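Long-range contacts in extracellular ligand-binding receptor (Rhodopseudomonas palustris, PDB 4F06), which binds p-hydroxybenzoic acid as the solute-binding protein of an ABC transporter, probably delivering lignin-derived aromatic acids for uptake: residues S120-N126 against S251-Y255; Q338-E344 against E356-A362; T200-A204 against D232-E236; A104-S108 against G150-D154. All coordinates share one frame; numbering follows the deposited sequence.

Contact 1: S120-N126 against S251-Y255; sequences SFTMFQN and STYHY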
loop_
_atom_site.group_PDB
_atom_site.type_symbol
_atom_site.label_atom_id
_atom_site.label_comp_id
_atom_site.label_asym_id
_atom_site.label_seq_id
_atom_site.Cartn_x
_atom_site.Cartn_y
_atom_site.Cartn_z
ATOM N N SER A 120 4.754 -3.908 0.714
ATOM C CA SER A 120 3.437 -3.282 0.770
ATOM C C SER A 120 2.388 -4.214 0.168
ATOM O O SER A 120 1.864 -5.086 0.892
ATOM C CB SER A 120 3.464 -1.896 0.118
ATOM O OG SER A 120 3.914 -2.019 -1.252
ATOM N N PHE A 121 2.104 -4.094 -1.145
ATOM C CA PHE A 121 0.986 -4.797 -1.802
ATOM C C PHE A 121 1.108 -4.472 -3.258
ATOM O O PHE A 121 1.834 -3.538 -3.645
ATOM C CB PHE A 121 -0.401 -4.353 -1.233
ATOM C CG PHE A 121 -0.634 -2.837 -1.316
ATOM C CD1 PHE A 121 -0.056 -2.017 -0.315
ATOM C CD2 PHE A 121 -1.386 -2.253 -2.328
ATOM C CE1 PHE A 121 -0.273 -0.624 -0.329
ATOM C CE2 PHE A 121 -1.598 -0.867 -2.356
ATOM C CZ PHE A 121 -1.019 -0.072 -1.378
ATOM N N THR A 122 0.353 -5.185 -4.088
ATOM C CA THR A 122 0.102 -4.704 -5.468
ATOM C C THR A 122 -1.373 -4.471 -5.707
ATOM O O THR A 122 -2.255 -4.972 -4.976
ATOM C CB THR A 122 0.678 -5.586 -6.607
ATOM O OG1 THR A 122 -0.170 -6.722 -6.790
ATOM C CG2 THR A 122 2.110 -5.965 -6.326
HETATM N N MSE A 123 -1.671 -3.670 -6.712
HETATM C CA MSE A 123 -3.052 -3.430 -7.073
HETATM C C MSE A 123 -3.752 -4.697 -7.541
HETATM O O MSE A 123 -4.866 -4.977 -7.147
HETATM C CB MSE A 123 -3.147 -2.345 -8.140
HETATM C CG MSE A 123 -2.510 -1.017 -7.695
HETATM SE SE MSE A 123 -3.188 -0.325 -6.010
HETATM C CE MSE A 123 -5.063 -0.401 -6.423
ATOM N N PHE A 124 -3.094 -5.492 -8.391
ATOM C CA PHE A 124 -3.697 -6.767 -8.772
ATOM C C PHE A 124 -3.980 -7.674 -7.575
ATOM O O PHE A 124 -5.012 -8.351 -7.517
ATOM C CB PHE A 124 -2.730 -7.513 -9.714
ATOM C CG PHE A 124 -3.021 -7.309 -11.176
ATOM C CD1 PHE A 124 -2.545 -6.167 -11.854
ATOM C CD2 PHE A 124 -3.680 -8.299 -11.942
ATOM C CE1 PHE A 124 -2.807 -6.015 -13.218
ATOM C CE2 PHE A 124 -3.906 -8.113 -13.306
ATOM C CZ PHE A 124 -3.471 -6.970 -13.940
ATOM N N GLN A 125 -3.040 -7.689 -6.627
ATOM C CA GLN A 125 -3.166 -8.537 -5.453
ATOM C C GLN A 125 -4.446 -8.237 -4.660
ATOM O O GLN A 125 -5.166 -9.157 -4.280
ATOM C CB GLN A 125 -1.934 -8.326 -4.579
ATOM C CG GLN A 125 -1.828 -9.256 -3.364
ATOM C CD GLN A 125 -0.471 -9.039 -2.711
ATOM O OE1 GLN A 125 -0.032 -7.886 -2.496
ATOM N NE2 GLN A 125 0.218 -10.125 -2.413
ATOM N N ASN A 126 -4.753 -6.953 -4.444
ATOM C CA ASN A 126 -5.962 -6.570 -3.717
ATOM C C ASN A 126 -7.198 -6.520 -4.612
ATOM O O ASN A 126 -8.328 -6.713 -4.124
ATOM C CB ASN A 126 -5.795 -5.211 -3.017
ATOM C CG ASN A 126 -4.874 -5.251 -1.802
ATOM O OD1 ASN A 126 -4.076 -4.285 -1.535
ATOM N ND2 ASN A 126 -5.000 -6.301 -1.044
ATOM N N SER A 251 -14.356 -2.864 1.099
ATOM C CA SER A 251 -13.039 -2.757 0.490
ATOM C C SER A 251 -12.277 -4.036 0.656
ATOM O O SER A 251 -12.490 -4.764 1.637
ATOM C CB SER A 251 -12.259 -1.576 1.106
ATOM O OG SER A 251 -12.024 -1.769 2.495
ATOM N N THR A 252 -11.304 -4.280 -0.225
ATOM C CA THR A 252 -10.375 -5.379 -0.051
ATOM C C THR A 252 -8.991 -4.804 0.227
ATOM O O THR A 252 -8.543 -3.855 -0.423
ATOM C CB THR A 252 -10.368 -6.334 -1.252
ATOM O OG1 THR A 252 -10.202 -5.540 -2.433
ATOM C CG2 THR A 252 -11.671 -7.141 -1.297
ATOM N N TYR A 253 -8.285 -5.390 1.175
ATOM C CA TYR A 253 -6.972 -4.889 1.507
ATOM C C TYR A 253 -6.230 -5.887 2.353
ATOM O O TYR A 253 -6.827 -6.749 3.042
ATOM C CB TYR A 253 -7.042 -3.582 2.293
ATOM C CG TYR A 253 -6.027 -2.500 1.943
ATOM C CD1 TYR A 253 -5.638 -2.258 0.598
ATOM C CD2 TYR A 253 -5.555 -1.602 2.923
ATOM C CE1 TYR A 253 -4.813 -1.183 0.254
ATOM C CE2 TYR A 253 -4.782 -0.495 2.585
ATOM C CZ TYR A 253 -4.417 -0.290 1.265
ATOM O OH TYR A 253 -3.641 0.818 0.966
ATOM N N HIS A 254 -4.912 -5.745 2.356
ATOM C CA HIS A 254 -3.990 -6.632 3.068
ATOM C C HIS A 254 -3.786 -6.258 4.545
ATOM O O HIS A 254 -3.198 -7.029 5.286
ATOM C CB HIS A 254 -2.634 -6.620 2.328
ATOM C CG HIS A 254 -2.103 -5.237 2.256
ATOM N ND1 HIS A 254 -2.736 -4.241 1.539
ATOM C CD2 HIS A 254 -1.059 -4.647 2.938
ATOM C CE1 HIS A 254 -2.107 -3.075 1.779
ATOM N NE2 HIS A 254 -1.072 -3.308 2.616
ATOM N N TYR A 255 -4.243 -5.083 4.963
ATOM C CA TYR A 255 -4.053 -4.675 6.350
ATOM C C TYR A 255 -5.225 -3.846 6.817
ATOM O O TYR A 255 -5.634 -2.898 6.131
ATOM C CB TYR A 255 -2.734 -3.873 6.558
ATOM C CG TYR A 255 -2.532 -3.488 8.023
ATOM C CD1 TYR A 255 -2.323 -4.482 8.987
ATOM C CD2 TYR A 255 -2.637 -2.156 8.463
ATOM C CE1 TYR A 255 -2.183 -4.163 10.335
ATOM C CE2 TYR A 255 -2.459 -1.843 9.824
ATOM C CZ TYR A 255 -2.284 -2.852 10.746
ATOM O OH TYR A 255 -2.160 -2.522 12.083
#
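Phe121, Tyr253 and His254 form a buried aromatic cluster in which Tyr253 and His254 meet Phe121 in different ways. Tyr253 turns its edge toward a face of Phe121, with the centroids 5.3 Å apart and the planes at 57°. His254 lies more nearly parallel to Phe121, but the two rings are slid so far that they barely overlap; instead the Phe121 CB methylene sits over the imidazole face, 3.8 Å from its centroid. With CG between the backbone N and the carbonyl carbon (chi1 56°), the Phe121 ring is carried in beside Tyr253 and His254.

Beside the rings, Asn126 supplies the polar links. Its backbone O accepts the Thr252 hydroxyl at 2.8 Å from OG1, the donor lying above the carbonyl plane, while its side-chain OD1 receives a weak bond from His254 ND1 at 3.4 Å.

Further out, the start of helix 123-136 is set by a capping box: Gln125 N donates to Thr122 OG1 (3.0 Å) and Thr122 N to Gln125 OE1 (3.2 Å). The chemistry implies that an aromatic cluster backs Phe121, which lines the p-hydroxybenzoic acid pocket, while the Tyr253 hydroxyl is tied to the ligand-binding carboxylate of Asp232.

Contact 2: Q338-E344 against E356-A362; sequences QNVYLRE and ELETFKA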
loop_
_atom_site.group_PDB
_atom_site.type_symbol
_atom_site.label_atom_id
_atom_site.label_comp_id
_atom_site.label_asym_id
_atom_site.label_seq_id
_atom_site.Cartn_x
_atom_site.Cartn_y
_atom_site.Cartn_z
ATOM N N GLN A 338 0.574 -12.510 0.703
ATOM C CA GLN A 338 -0.125 -12.154 1.940
ATOM C C GLN A 338 -1.603 -12.389 1.759
ATOM O O GLN A 338 -2.166 -12.402 0.652
ATOM C CB GLN A 338 0.134 -10.678 2.266
ATOM C CG GLN A 338 -0.395 -9.690 1.192
ATOM C CD GLN A 338 0.159 -8.309 1.452
ATOM O OE1 GLN A 338 0.485 -7.988 2.583
ATOM N NE2 GLN A 338 0.259 -7.460 0.409
ATOM N N ASN A 339 -2.304 -12.491 2.889
ATOM C CA ASN A 339 -3.777 -12.526 2.846
ATOM C C ASN A 339 -4.332 -11.200 2.324
ATOM O O ASN A 339 -3.754 -10.107 2.558
ATOM C CB ASN A 339 -4.305 -12.672 4.276
ATOM C CG ASN A 339 -3.856 -13.947 4.952
ATOM O OD1 ASN A 339 -3.387 -14.906 4.295
ATOM N ND2 ASN A 339 -4.026 -13.971 6.275
ATOM N N VAL A 340 -5.457 -11.290 1.621
ATOM C CA VAL A 340 -6.269 -10.110 1.297
ATOM C C VAL A 340 -7.598 -10.285 1.976
ATOM O O VAL A 340 -8.185 -11.385 1.904
ATOM C CB VAL A 340 -6.411 -9.957 -0.249
ATOM C CG1 VAL A 340 -7.365 -8.808 -0.590
ATOM C CG2 VAL A 340 -5.027 -9.714 -0.869
ATOM N N TYR A 341 -8.060 -9.277 2.694
ATOM C CA TYR A 341 -9.285 -9.395 3.467
ATOM C C TYR A 341 -10.386 -8.551 2.809
ATOM O O TYR A 341 -10.127 -7.469 2.291
ATOM C CB TYR A 341 -9.056 -8.893 4.914
ATOM C CG TYR A 341 -7.907 -9.565 5.615
ATOM C CD1 TYR A 341 -6.591 -9.052 5.534
ATOM C CD2 TYR A 341 -8.128 -10.704 6.395
ATOM C CE1 TYR A 341 -5.537 -9.666 6.160
ATOM C CE2 TYR A 341 -7.071 -11.284 7.074
ATOM C CZ TYR A 341 -5.779 -10.781 6.969
ATOM O OH TYR A 341 -4.746 -11.404 7.637
ATOM N N LEU A 342 -11.612 -9.047 2.891
ATOM C CA LEU A 342 -12.794 -8.221 2.627
ATOM C C LEU A 342 -13.147 -7.530 3.923
ATOM O O LEU A 342 -13.273 -8.209 4.958
ATOM C CB LEU A 342 -13.966 -9.084 2.138
ATOM C CG LEU A 342 -15.290 -8.282 2.028
ATOM C CD1 LEU A 342 -15.225 -7.224 0.920
ATOM C CD2 LEU A 342 -16.444 -9.253 1.832
ATOM N N ARG A 343 -13.337 -6.204 3.880
ATOM C CA ARG A 343 -13.737 -5.439 5.070
ATOM C C ARG A 343 -14.970 -4.628 4.743
ATOM O O ARG A 343 -15.278 -4.346 3.578
ATOM C CB ARG A 343 -12.635 -4.459 5.507
ATOM C CG ARG A 343 -11.231 -5.099 5.599
ATOM C CD ARG A 343 -10.404 -4.942 4.320
ATOM N NE ARG A 343 -10.292 -3.527 3.915
ATOM C CZ ARG A 343 -9.486 -2.637 4.505
ATOM N NH1 ARG A 343 -8.569 -2.999 5.421
ATOM N NH2 ARG A 343 -9.610 -1.348 4.192
ATOM N N GLU A 344 -15.656 -4.233 5.802
ATOM C CA GLU A 344 -16.776 -3.292 5.714
ATOM C C GLU A 344 -16.555 -2.195 6.746
ATOM O O GLU A 344 -16.147 -2.501 7.894
ATOM C CB GLU A 344 -18.107 -4.030 6.022
ATOM C CG GLU A 344 -19.334 -3.144 5.934
ATOM C CD GLU A 344 -20.610 -3.934 6.237
ATOM O OE1 GLU A 344 -20.590 -5.152 6.104
ATOM O OE2 GLU A 344 -21.604 -3.343 6.605
ATOM N N GLU A 356 -12.728 -6.674 9.266
ATOM C CA GLU A 356 -12.424 -7.784 8.342
ATOM C C GLU A 356 -13.483 -8.864 8.494
ATOM O O GLU A 356 -13.694 -9.396 9.610
ATOM C CB GLU A 356 -11.025 -8.363 8.610
ATOM C CG GLU A 356 -9.929 -7.309 8.338
ATOM C CD GLU A 356 -8.559 -7.753 8.782
ATOM O OE1 GLU A 356 -8.467 -8.582 9.734
ATOM O OE2 GLU A 356 -7.550 -7.249 8.238
ATOM N N LEU A 357 -14.134 -9.200 7.381
ATOM C CA LEU A 357 -15.274 -10.136 7.370
ATOM C C LEU A 357 -14.898 -11.462 6.704
ATOM O O LEU A 357 -15.554 -12.469 6.930
ATOM C CB LEU A 357 -16.442 -9.547 6.561
ATOM C CG LEU A 357 -16.983 -8.217 7.021
ATOM C CD1 LEU A 357 -18.139 -7.826 6.128
ATOM C CD2 LEU A 357 -17.429 -8.267 8.468
ATOM N N GLU A 358 -13.918 -11.440 5.799
ATOM C CA GLU A 358 -13.516 -12.627 5.074
ATOM C C GLU A 358 -12.057 -12.529 4.747
ATOM O O GLU A 358 -11.544 -11.429 4.523
ATOM C CB GLU A 358 -14.370 -12.780 3.819
ATOM C CG GLU A 358 -14.143 -14.066 3.070
ATOM C CD GLU A 358 -15.126 -14.217 1.906
ATOM O OE1 GLU A 358 -15.797 -13.229 1.520
ATOM O OE2 GLU A 358 -15.157 -15.313 1.325
ATOM N N THR A 359 -11.378 -13.665 4.723
ATOM C CA THR A 359 -9.954 -13.748 4.364
ATOM C C THR A 359 -9.779 -14.535 3.065
ATOM O O THR A 359 -10.416 -15.578 2.900
ATOM C CB THR A 359 -9.180 -14.505 5.480
ATOM O OG1 THR A 359 -9.381 -13.800 6.720
ATOM C CG2 THR A 359 -7.679 -14.526 5.198
ATOM N N PHE A 360 -8.898 -14.029 2.192
ATOM C CA PHE A 360 -8.470 -14.771 0.992
ATOM C C PHE A 360 -6.983 -14.983 1.210
ATOM O O PHE A 360 -6.164 -14.073 1.014
ATOM C CB PHE A 360 -8.767 -13.951 -0.278
ATOM C CG PHE A 360 -10.219 -13.636 -0.434
ATOM C CD1 PHE A 360 -11.095 -14.571 -0.976
ATOM C CD2 PHE A 360 -10.749 -12.450 0.000
ATOM C CE1 PHE A 360 -12.461 -14.317 -1.098
ATOM C CE2 PHE A 360 -12.117 -12.182 -0.100
ATOM C CZ PHE A 360 -12.977 -13.134 -0.633
ATOM N N LYS A 361 -6.598 -16.191 1.637
ATOM C CA LYS A 361 -5.229 -16.391 2.072
ATOM C C LYS A 361 -4.178 -16.388 0.971
ATOM O O LYS A 361 -4.439 -16.802 -0.141
ATOM C CB LYS A 361 -5.106 -17.695 2.847
ATOM C CG LYS A 361 -5.783 -17.669 4.211
ATOM C CD LYS A 361 -5.793 -19.011 4.902
ATOM C CE LYS A 361 -4.431 -19.588 5.011
ATOM N NZ LYS A 361 -3.901 -19.074 6.297
ATOM N N ALA A 362 -2.993 -15.880 1.330
ATOM C CA ALA A 362 -1.745 -16.137 0.580
ATOM C C ALA A 362 -1.910 -15.778 -0.914
ATOM O O ALA A 362 -1.597 -16.552 -1.819
ATOM C CB ALA A 362 -1.349 -17.601 0.795
HETATM O O HOH W 1 -1.697 -17.038 4.545
HETATM O O HOH W 2 -7.574 -5.732 5.898
#
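Val340 and Phe360 form a hydrogen-bonded antiparallel pair, with Val340 N to Phe360 O at 2.9 Å and Phe360 N to Val340 O at 2.8 Å. Farther along, Leu342 N donates to Glu358 O, and Leu342 O takes a nearly straight bond from Leu357 N (2.8 Å, 176°) and a weak one from Glu358 N. At the corner, Ala362 N reaches a lone pair of Asn339 OD1 at 3.1 Å.

Among the side chains, the Glu356 carboxylate stacks over one face of the Tyr341 ring, planes 15° apart, while Thr359 OG1 approaches the ring edge. Glu356 OE1 is held by His259. A water bridges Glu356 OE2 (2.8 Å) to NH1 of Arg343 (2.9 Å); the same guanidinium bonds Ser251 through NE.

Apolar contact is modest: Leu342 CB meets Phe360 CE2 at 4.2 Å, with Val133 of helix 123-136 touching both residues.

Leu357 and Glu358 together facing Leu342 make a classic bulge in the antiparallel beta hairpin of strands 336-348 and 351-363.

Contact 3: T200-A204 against D232-E236; sequences TFLPA and DVVTE. With PHB (p-hydroxybenzoic acid), chain B.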
loop_
_atom_site.group_PDB
_atom_site.type_symbol
_atom_site.label_atom_id
_atom_site.label_comp_id
_atom_site.label_asym_id
_atom_site.label_seq_id
_atom_site.Cartn_x
_atom_site.Cartn_y
_atom_site.Cartn_z
ATOM N N THR A 200 -13.505 1.312 -7.353
ATOM C CA THR A 200 -12.599 2.443 -7.430
ATOM C C THR A 200 -11.279 2.229 -6.729
ATOM O O THR A 200 -11.154 1.512 -5.724
ATOM C CB THR A 200 -13.311 3.726 -6.901
ATOM O OG1 THR A 200 -12.537 4.895 -7.207
ATOM C CG2 THR A 200 -13.475 3.655 -5.418
ATOM N N PHE A 201 -10.273 2.893 -7.294
ATOM C CA PHE A 201 -9.002 3.145 -6.646
ATOM C C PHE A 201 -8.578 4.592 -6.929
ATOM O O PHE A 201 -8.655 5.029 -8.097
ATOM C CB PHE A 201 -7.870 2.257 -7.217
ATOM C CG PHE A 201 -6.493 2.800 -6.892
ATOM C CD1 PHE A 201 -5.914 2.665 -5.616
ATOM C CD2 PHE A 201 -5.785 3.525 -7.873
ATOM C CE1 PHE A 201 -4.702 3.228 -5.303
ATOM C CE2 PHE A 201 -4.552 4.091 -7.556
ATOM C CZ PHE A 201 -4.004 3.952 -6.284
ATOM N N LEU A 202 -8.135 5.289 -5.880
ATOM C CA LEU A 202 -7.352 6.516 -6.009
ATOM C C LEU A 202 -6.282 6.373 -4.924
ATOM O O LEU A 202 -6.483 5.669 -3.935
ATOM C CB LEU A 202 -8.191 7.780 -5.755
ATOM C CG LEU A 202 -9.547 7.886 -6.469
ATOM C CD1 LEU A 202 -10.664 7.236 -5.666
ATOM C CD2 LEU A 202 -9.868 9.344 -6.701
ATOM N N PRO A 203 -5.141 7.067 -5.026
ATOM C CA PRO A 203 -4.109 6.963 -3.973
ATOM C C PRO A 203 -4.670 7.539 -2.676
ATOM O O PRO A 203 -5.360 8.591 -2.655
ATOM C CB PRO A 203 -2.960 7.838 -4.510
ATOM C CG PRO A 203 -3.629 8.766 -5.501
ATOM C CD PRO A 203 -4.747 7.945 -6.140
ATOM N N ALA A 204 -4.387 6.845 -1.574
ATOM C CA ALA A 204 -4.911 7.290 -0.270
ATOM C C ALA A 204 -4.418 8.688 0.035
ATOM O O ALA A 204 -3.253 9.036 -0.140
ATOM C CB ALA A 204 -4.469 6.323 0.783
ATOM N N ASP A 232 -7.103 1.393 -0.102
ATOM C CA ASP A 232 -6.559 2.741 -0.291
ATOM C C ASP A 232 -7.620 3.801 -0.095
ATOM O O ASP A 232 -7.297 4.933 0.271
ATOM C CB ASP A 232 -6.018 2.835 -1.718
ATOM C CG ASP A 232 -5.042 1.717 -1.986
ATOM O OD1 ASP A 232 -3.875 1.824 -1.589
ATOM O OD2 ASP A 232 -5.489 0.682 -2.536
ATOM N N VAL A 233 -8.866 3.454 -0.395
ATOM C CA VAL A 233 -9.934 4.452 -0.461
ATOM C C VAL A 233 -10.572 4.728 0.902
ATOM O O VAL A 233 -11.281 5.726 1.047
ATOM C CB VAL A 233 -10.943 4.003 -1.544
ATOM C CG1 VAL A 233 -12.108 4.984 -1.661
ATOM C CG2 VAL A 233 -10.242 3.810 -2.897
ATOM N N VAL A 234 -10.297 3.873 1.905
ATOM C CA VAL A 234 -10.932 3.963 3.214
ATOM C C VAL A 234 -9.910 3.791 4.327
ATOM O O VAL A 234 -10.163 3.183 5.348
ATOM C CB VAL A 234 -12.105 2.993 3.365
ATOM C CG1 VAL A 234 -13.295 3.451 2.524
ATOM C CG2 VAL A 234 -11.688 1.577 2.991
ATOM N N THR A 235 -8.749 4.405 4.180
ATOM C CA THR A 235 -7.740 4.325 5.233
ATOM C C THR A 235 -8.267 4.855 6.552
ATOM O O THR A 235 -9.040 5.820 6.619
ATOM C CB THR A 235 -6.403 4.957 4.876
ATOM O OG1 THR A 235 -6.568 6.344 4.642
ATOM C CG2 THR A 235 -5.796 4.273 3.642
ATOM N N GLU A 236 -7.845 4.201 7.646
ATOM C CA GLU A 236 -8.447 4.427 8.947
ATOM C C GLU A 236 -8.470 5.892 9.373
ATOM O O GLU A 236 -9.478 6.335 9.933
ATOM C CB GLU A 236 -7.828 3.496 10.001
ATOM C CG GLU A 236 -8.325 2.056 9.871
ATOM C CD GLU A 236 -7.522 1.221 8.885
ATOM O OE1 GLU A 236 -6.619 1.743 8.130
ATOM O OE2 GLU A 236 -7.796 0.011 8.848
HETATM C "C1'" PHB B . 1.081 4.175 -5.962
HETATM O "O1'" PHB B . 1.545 3.090 -6.337
HETATM O "O2'" PHB B . 1.360 5.281 -6.541
HETATM C C1 PHB B . 0.112 4.165 -4.823
HETATM C C2 PHB B . -0.642 3.009 -4.543
HETATM C C3 PHB B . -1.570 3.013 -3.530
HETATM C C4 PHB B . -1.801 4.158 -2.798
HETATM C C5 PHB B . -1.080 5.304 -3.063
HETATM C C6 PHB B . -0.132 5.330 -4.078
HETATM O O4 PHB B . -2.735 4.226 -1.829
#
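With CG opposite its carbonyl carbon (chi1 -54°), Asp232 turns its carboxylate toward the ring of Phe201, whose own CG is swung opposite the backbone N. The two groups meet at the ends of adjacent parallel strands, 197-201 and 226-230, linked through helix 206-217 in a beta-alpha-beta crossover of the periplasmic binding protein fold, and together they line the p-hydroxybenzoic acid pocket.

The carboxylate stands almost perpendicular to the phenyl ring, the planes 88° apart, and its CG lies at the ring edge, 3.7 Å from Phe201 CE1. That same edge also faces the ligand, with CE1 3.6 Å from C3 of p-hydroxybenzoic acid. Over the same face of the ligand ring, at its far rim, Pro203 CB packs against C5 of p-hydroxybenzoic acid at 3.5 Å.

Behind this polar end, Val233 sends CG2 against the backbone of strand 197-201 and the methyl of Thr200, CG2 to CG2 at 4.1 Å. Ala204 CB touches Thr235 CG2 at 3.8 Å, so the two loops also meet through methyl groups.

Asp232 OD2 is tied to Thr230 and OD1 to the Tyr253 hydroxyl, which would fix the carboxylate's rotation for the ligand. The phenol oxygen is gripped twice: O4 of p-hydroxybenzoic acid donates to Asp232 OD1 at 2.7 Å and accepts from Ala204 N at 3.1 Å, in a bond close to straight (176°).

Contact 4: A104-S108 against G150-D154; sequences AATSS and GPGID. With PHB (p-hydroxybenzoic acid), chain B; SO4 (sulfate ion), chain E.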
loop_
_atom_site.group_PDB
_atom_site.type_symbol
_atom_site.label_atom_id
_atom_site.label_comp_id
_atom_site.label_asym_id
_atom_site.label_seq_id
_atom_site.Cartn_x
_atom_site.Cartn_y
_atom_site.Cartn_z
ATOM N N ALA A 104 4.476 1.922 -3.044
ATOM C CA ALA A 104 4.174 1.958 -4.503
ATOM C C ALA A 104 3.815 0.561 -4.989
ATOM O O ALA A 104 4.606 -0.398 -4.848
ATOM C CB ALA A 104 5.399 2.460 -5.217
ATOM N N ALA A 105 2.648 0.434 -5.650
ATOM C CA ALA A 105 1.921 -0.842 -5.688
ATOM C C ALA A 105 1.732 -1.346 -7.134
ATOM O O ALA A 105 1.006 -2.324 -7.367
ATOM C CB ALA A 105 0.573 -0.667 -5.010
ATOM N N THR A 106 2.353 -0.717 -8.137
ATOM C CA THR A 106 2.196 -1.182 -9.543
ATOM C C THR A 106 3.023 -2.478 -9.675
ATOM O O THR A 106 4.192 -2.558 -9.250
ATOM C CB THR A 106 2.650 -0.075 -10.495
ATOM O OG1 THR A 106 1.732 1.020 -10.333
ATOM C CG2 THR A 106 2.630 -0.514 -11.973
ATOM N N SER A 107 2.424 -3.489 -10.311
ATOM C CA SER A 107 3.065 -4.825 -10.325
ATOM C C SER A 107 4.464 -4.784 -10.913
ATOM O O SER A 107 5.372 -5.399 -10.364
ATOM C CB SER A 107 2.214 -5.829 -11.119
ATOM O OG SER A 107 1.051 -6.202 -10.414
ATOM N N SER A 108 4.655 -4.093 -12.033
ATOM C CA SER A 108 5.921 -4.163 -12.747
ATOM C C SER A 108 7.091 -3.512 -12.024
ATOM O O SER A 108 8.222 -3.665 -12.483
ATOM C CB SER A 108 5.799 -3.556 -14.141
ATOM O OG SER A 108 5.493 -2.173 -14.012
ATOM N N GLY A 150 -0.169 4.627 -13.203
ATOM C CA GLY A 150 0.224 3.214 -13.126
ATOM C C GLY A 150 -0.688 2.311 -12.298
ATOM O O GLY A 150 -1.228 1.340 -12.822
ATOM N N PRO A 151 -0.862 2.584 -10.998
ATOM C CA PRO A 151 -1.578 1.620 -10.163
ATOM C C PRO A 151 -3.082 1.639 -10.473
ATOM O O PRO A 151 -3.751 0.615 -10.313
ATOM C CB PRO A 151 -1.255 2.088 -8.729
ATOM C CG PRO A 151 -0.938 3.550 -8.879
ATOM C CD PRO A 151 -0.212 3.653 -10.205
ATOM N N GLY A 152 -3.625 2.784 -10.912
ATOM C CA GLY A 152 -5.036 2.814 -11.323
ATOM C C GLY A 152 -5.293 1.972 -12.556
ATOM O O GLY A 152 -6.294 1.260 -12.650
ATOM N N ILE A 153 -4.377 2.065 -13.534
ATOM C CA ILE A 153 -4.477 1.266 -14.763
ATOM C C ILE A 153 -4.366 -0.233 -14.431
ATOM O O ILE A 153 -5.169 -1.022 -14.928
ATOM C CB ILE A 153 -3.403 1.723 -15.768
ATOM C CG1 ILE A 153 -3.728 3.163 -16.219
ATOM C CG2 ILE A 153 -3.421 0.778 -16.976
ATOM C CD1 ILE A 153 -2.609 3.903 -16.951
ATOM N N ASP A 154 -3.468 -0.614 -13.508
ATOM C CA ASP A 154 -3.400 -2.009 -13.066
ATOM C C ASP A 154 -4.750 -2.425 -12.436
ATOM O O ASP A 154 -5.271 -3.494 -12.708
ATOM C CB ASP A 154 -2.343 -2.209 -11.994
ATOM C CG ASP A 154 -0.939 -2.480 -12.494
ATOM O OD1 ASP A 154 -0.632 -2.427 -13.680
ATOM O OD2 ASP A 154 -0.092 -2.664 -11.591
HETATM C "C1'" PHB B . 1.081 4.175 -5.962
HETATM O "O1'" PHB B . 1.545 3.090 -6.337
HETATM O "O2'" PHB B . 1.360 5.281 -6.541
HETATM C C1 PHB B . 0.112 4.165 -4.823
HETATM C C2 PHB B . -0.642 3.009 -4.543
HETATM C C3 PHB B . -1.570 3.013 -3.530
HETATM C C4 PHB B . -1.801 4.158 -2.798
HETATM C C5 PHB B . -1.080 5.304 -3.063
HETATM C C6 PHB B . -0.132 5.330 -4.078
HETATM O O4 PHB B . -2.735 4.226 -1.829
HETATM S S SO4 E . 2.992 6.607 -13.965
HETATM O O1 SO4 E . 2.788 7.742 -12.987
HETATM O O2 SO4 E . 4.073 7.054 -14.872
HETATM O O3 SO4 E . 3.065 5.502 -13.020
HETATM O O4 SO4 E . 1.777 6.357 -14.736
HETATM O O HOH W 3 -0.737 -4.353 -9.521
HETATM O O HOH W 4 2.194 -3.398 -13.723
#
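Thr106 and Asp154 cross at about a right angle, the threonine methyl CG2 lying 3.5 Å from Asp154 OD2. Its CG set beside the backbone N (chi1 -87°), the aspartate reaches from the first turn of helix 150-165 toward the 104-108 loop. There OD2 accepts Ser107 N at 2.9 Å, nearly head-on to its C-O bond and almost linear at 168°.

The hydroxyl branch of Thr106 points in a different direction, to Pro151, and the two side chains meet at a slant. Thr106 OG1 lies 3.3 Å from Pro151 CD; the proline nitrogen carries no hydrogen to offer it, and the hydroxyl is hydrogen-bonded instead to Thr82 OG1.

Water completes the polar side. One molecule donates to both Asp154 OD2 and Ser107 OG, each at 2.7 Å, and a second joins Asp154 OD1 to Ser108 N. Ser107 OG is also bonded to Asp365.

Both segments reach the ligand. Ala105 N donates to the carboxylate O1' of p-hydroxybenzoic acid at 3.0 Å, and Pro151 CG packs 3.6 Å from O1' of the same carboxylate. At the opening of the helix, Gly150 N makes weak bonds to a sulfate, probably from the crystallisation liquor.

The chemistry implies that a carboxylate from the helix, reinforced by water, secures the loop whose backbone N-H receives the acid end of the ligand.

How the contacts relate
Contacts 1, 3 and 4 surround one p-hydroxybenzoic acid molecule, whereas contact 2 lies behind them, with the side chain of Arg343 about 11 Å from the ligand. Contact 3 holds the phenol end and contact 4 the carboxylate end, their centres about 14 Å apart; Phe201 CD2 meets Gly152 CA at 3.6 Å between them. Contact 1 touches all the others. It reaches contact 3 through Tyr253 OH and Asp232 OD1, 2.8 Å apart, and contact 4 through Met123 N and Ala105 O at 3.1 Å. Strand 250-253 pairs with strand 336-348 of contact 2, Tyr253 O lying 2.8 Å from Tyr341 N, so the hairpin extends the sheet that carries the phenol site.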